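Side-chain contacts in peptide-binding protein (Photobacterium damsela subsp. piscicida, PDB 6SQX), which is a secreted NlpC/P60 endopeptidase, probably of the cysteine type, that cleaves the peptidoglycan of potentially competing bacteria: residues G208-T212 with S213-N217; K288-T291 with W292-P296. All coordinates share one frame; numbering follows the deposited sequence.

Both contacts are local, each formed where the chain leaves a strand and changes course, and both are partly buried. They follow one another along the sequence, with their centres about 27 Å apart and no touch between them. Interaction 1 joins the two outermost strands of one five-stranded antiparallel sheet, 206-211 and 215-217, through a single 3-10 turn; its chemistry is mainly polar, hydrogen bonds to carbonyl oxygens beside one small apolar pair. Interaction 2 lies at the exit of strand 289-291, the edge of a second such sheet, and leads toward helix 298-308. No hydrogen bond crosses it: a methyl contact and a cis-proline shape it instead.

Interaction 1: residues G208-T212 with S213-N217; sequences GWVPT and SSIAN
Ser214 meets the carbonyl of Pro211 through its amide, Ser214 N donating to Pro211 O at 2.9 Å. In one of the two conformers of this serine, OG also donates to Pro211 O at 2.9 Å, lying in the carbonyl plane. With chi1 at 83° in that conformer, OG sits between its own backbone N and carbonyl carbon, which folds the short side chain back toward Pro211; serine suits the place because its hydroxyl is small enough to bond so near the main chain. The next amide repeats the backbone pattern, Ile215 N donating to Thr212 O at 3.2 Å. These successive i to i+3 amide bonds define the 3-10 turn that, as in SH3-like barrels, carries the chain from one strand to the last, here from 206-211 to 215-217. Across the mouth of the turn, Val210 CG2 meets Ile215 CG2 at 3.7 Å, the two beta-branched side chains meeting at a slant, as suits residues that face the interior of the barrel. Ile215 also lays its CD1 3.5 Å from Thr212 O. Farther out, Ala149 and Val151 of strand 149-152 pack on Val210, and Ile187 and Leu189 of strand 186-192 on Ile215. Thr212 OG1 hydrogen-bonds to Lys196 O and Thr199 OG1, tying the start of the turn to strand 198-203 and the residues just before it.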
# COMPACT_ATOMS: atom_id res chain seq x y z
N GLY A 208 -8.31 5.69 -9.59
CA GLY A 208 -7.93 7.09 -9.57
C GLY A 208 -7.19 7.51 -10.83
O GLY A 208 -7.12 6.77 -11.79
N TRP A 209 -6.69 8.74 -10.81
CA TRP A 209 -6.14 9.38 -11.99
C TRP A 209 -4.62 9.30 -12.00
O TRP A 209 -3.96 9.46 -10.95
CB TRP A 209 -6.53 10.86 -12.00
CG TRP A 209 -8.04 11.11 -12.07
CD1 TRP A 209 -8.92 11.10 -11.02
CD2 TRP A 209 -8.81 11.38 -13.24
NE1 TRP A 209 -10.21 11.34 -11.48
CE2 TRP A 209 -10.16 11.54 -12.84
CE3 TRP A 209 -8.49 11.52 -14.59
CZ2 TRP A 209 -11.20 11.83 -13.74
CZ3 TRP A 209 -9.52 11.79 -15.49
CH2 TRP A 209 -10.85 11.97 -15.06
N VAL A 210 -4.06 9.10 -13.19
CA VAL A 210 -2.60 9.05 -13.38
C VAL A 210 -2.28 9.80 -14.66
O VAL A 210 -3.15 9.98 -15.51
CB VAL A 210 -2.09 7.60 -13.52
CG1 VAL A 210 -2.29 6.79 -12.22
CG2 VAL A 210 -2.75 6.94 -14.76
N PRO A 211 -1.04 10.24 -14.83
CA PRO A 211 -0.66 10.86 -16.11
C PRO A 211 -0.90 9.89 -17.25
O PRO A 211 -0.60 8.70 -17.16
CB PRO A 211 0.84 11.12 -15.94
CG PRO A 211 1.00 11.22 -14.42
CD PRO A 211 0.09 10.17 -13.88
N THR A 212 -1.47 10.42 -18.34
CA THR A 212 -1.71 9.57 -19.50
C THR A 212 -0.43 8.91 -20.00
O THR A 212 -0.46 7.75 -20.44
CB THR A 212 -2.41 10.38 -20.58
OG1 THR A 212 -3.66 10.84 -20.05
CG2 THR A 212 -2.62 9.56 -21.89
N SER A 213 0.70 9.60 -19.90
CA SER A 213 1.96 9.01 -20.35
C SER A 213 2.39 7.81 -19.51
O SER A 213 3.33 7.11 -19.90
CB SER A 213 3.05 10.08 -20.33
OG SER A 213 3.21 10.62 -19.02
N SER A 214 1.78 7.58 -18.36
CA SER A 214 2.20 6.47 -17.50
C SER A 214 1.45 5.18 -17.79
O SER A 214 1.75 4.15 -17.18
CB SER A 214 2.02 6.85 -16.02
OG SER A 214 0.68 6.66 -15.59
N ILE A 215 0.48 5.20 -18.71
CA ILE A 215 -0.32 4.03 -19.01
C ILE A 215 -0.43 3.81 -20.51
O ILE A 215 -0.14 4.70 -21.32
CB ILE A 215 -1.73 4.13 -18.35
CG1 ILE A 215 -2.50 5.44 -18.67
CG2 ILE A 215 -1.57 4.10 -16.81
CD1 ILE A 215 -3.12 5.50 -20.03
N ALA A 216 -0.82 2.59 -20.88
CA ALA A 216 -1.02 2.24 -22.28
C ALA A 216 -2.08 1.14 -22.34
O ALA A 216 -2.23 0.38 -21.39
CB ALA A 216 0.29 1.72 -22.89
N ASN A 217 -2.84 1.08 -23.44
CA ASN A 217 -3.75 -0.05 -23.53
C ASN A 217 -3.02 -1.28 -24.05
O ASN A 217 -1.88 -1.21 -24.53
CB ASN A 217 -5.03 0.24 -24.34
CG ASN A 217 -4.79 0.42 -25.80
OD1 ASN A 217 -3.85 1.10 -26.22
ND2 ASN A 217 -5.68 -0.16 -26.62

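Interaction 2: residues K288-T291 with W292-P296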
# COMPACT_ATOMS: atom_id res chain seq x y z
N LYS A 288 18.73 -7.00 -10.12
CA LYS A 288 18.50 -7.86 -8.96
C LYS A 288 17.01 -8.26 -8.95
O LYS A 288 16.13 -7.46 -8.57
CB LYS A 288 18.89 -7.18 -7.66
CG LYS A 288 20.36 -6.66 -7.59
CD LYS A 288 20.26 -5.10 -7.50
CE LYS A 288 21.55 -4.34 -7.18
NZ LYS A 288 21.30 -2.84 -7.27
N PHE A 289 16.74 -9.49 -9.36
CA PHE A 289 15.38 -9.99 -9.41
C PHE A 289 15.40 -11.50 -9.28
O PHE A 289 16.46 -12.13 -9.36
CB PHE A 289 14.59 -9.53 -10.66
CG PHE A 289 15.22 -9.90 -11.99
CD1 PHE A 289 15.16 -11.20 -12.49
CD2 PHE A 289 15.84 -8.92 -12.76
CE1 PHE A 289 15.74 -11.53 -13.73
CE2 PHE A 289 16.42 -9.22 -13.99
CZ PHE A 289 16.35 -10.53 -14.49
N THR A 290 14.22 -12.08 -9.07
CA THR A 290 14.09 -13.51 -8.91
C THR A 290 12.75 -13.97 -9.46
O THR A 290 11.81 -13.19 -9.57
CB THR A 290 14.27 -13.93 -7.43
OG1 THR A 290 14.55 -15.33 -7.35
CG2 THR A 290 13.02 -13.64 -6.66
N THR A 291 12.66 -15.26 -9.79
CA THR A 291 11.40 -15.78 -10.31
C THR A 291 10.27 -15.54 -9.31
O THR A 291 10.42 -15.78 -8.11
CB THR A 291 11.52 -17.28 -10.62
OG1 THR A 291 12.52 -17.48 -11.63
CG2 THR A 291 10.17 -17.85 -11.10
N TRP A 292 9.14 -15.07 -9.82
CA TRP A 292 7.97 -14.75 -9.02
C TRP A 292 6.96 -15.89 -9.15
O TRP A 292 6.84 -16.49 -10.22
CB TRP A 292 7.36 -13.45 -9.56
CG TRP A 292 6.13 -13.04 -8.82
CD1 TRP A 292 6.06 -12.21 -7.74
CD2 TRP A 292 4.78 -13.42 -9.12
NE1 TRP A 292 4.76 -12.08 -7.31
CE2 TRP A 292 3.96 -12.82 -8.16
CE3 TRP A 292 4.21 -14.24 -10.10
CZ2 TRP A 292 2.56 -12.98 -8.17
CZ3 TRP A 292 2.83 -14.43 -10.08
CH2 TRP A 292 2.03 -13.80 -9.13
N PRO A 293 6.21 -16.25 -8.08
CA PRO A 293 6.33 -15.68 -6.73
C PRO A 293 7.57 -16.14 -6.00
O PRO A 293 8.03 -17.28 -6.16
CB PRO A 293 5.10 -16.23 -6.00
CG PRO A 293 4.18 -16.73 -7.07
CD PRO A 293 5.06 -17.20 -8.16
N MET A 294 8.11 -15.24 -5.18
CA MET A 294 9.25 -15.61 -4.36
C MET A 294 8.82 -16.69 -3.36
O MET A 294 7.70 -16.67 -2.84
CB MET A 294 9.73 -14.37 -3.63
CG MET A 294 10.87 -14.57 -2.68
SD MET A 294 11.49 -13.01 -1.96
CE MET A 294 12.18 -12.21 -3.39
N THR A 295 9.72 -17.61 -3.05
CA THR A 295 9.39 -18.67 -2.13
C THR A 295 9.12 -18.10 -0.73
O THR A 295 9.90 -17.25 -0.27
CB THR A 295 10.56 -19.64 -2.06
OG1 THR A 295 10.76 -20.22 -3.36
CG2 THR A 295 10.30 -20.75 -1.07
N PRO A 296 8.03 -18.52 -0.04
CA PRO A 296 7.63 -17.91 1.23
C PRO A 296 8.38 -18.49 2.44
O PRO A 296 7.78 -18.97 3.40
CB PRO A 296 6.12 -18.19 1.28
CG PRO A 296 6.02 -19.57 0.66
CD PRO A 296 7.03 -19.51 -0.51
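From Thr290 and Thr291 the backbone runs extended into Trp292, then bends at the cis peptide before Pro293, and no hydrogen bond links the two segments. The side-chain contact that spans the bend joins Thr290 to Met294: methyl CG2 of the threonine lies 3.7 Å from the terminal CE of the methionine, the side chains crossing at about a right angle. Met294 extends through chi1 and chi2 and then bends at chi3 (-67°), which places CE beside the threonine methyl; a long, flexible thioether suits this reach. In one of the two conformers of Thr291, its methyl CG2 lies beside the peptide that leads into Trp292. Within the second segment, Pro293 CG sits 3.8 Å above the indole plane of Trp292, over its centre, a CH-pi contact that the cis bond allows by bringing the two rings together. The buried indole is held at its polar end by Trp292 NE1 bonding to Ser333 O, while Phe60 meets the ring at about 55°. Met294 packs on Asn300 and Gln304 of helix 298-308. The arrangement is a cis-proline turn of type VIb, with Trp292 and Pro293 at its two central positions, through which edge strand 289-291 of an antiparallel five-stranded sheet passes to helix 298-308.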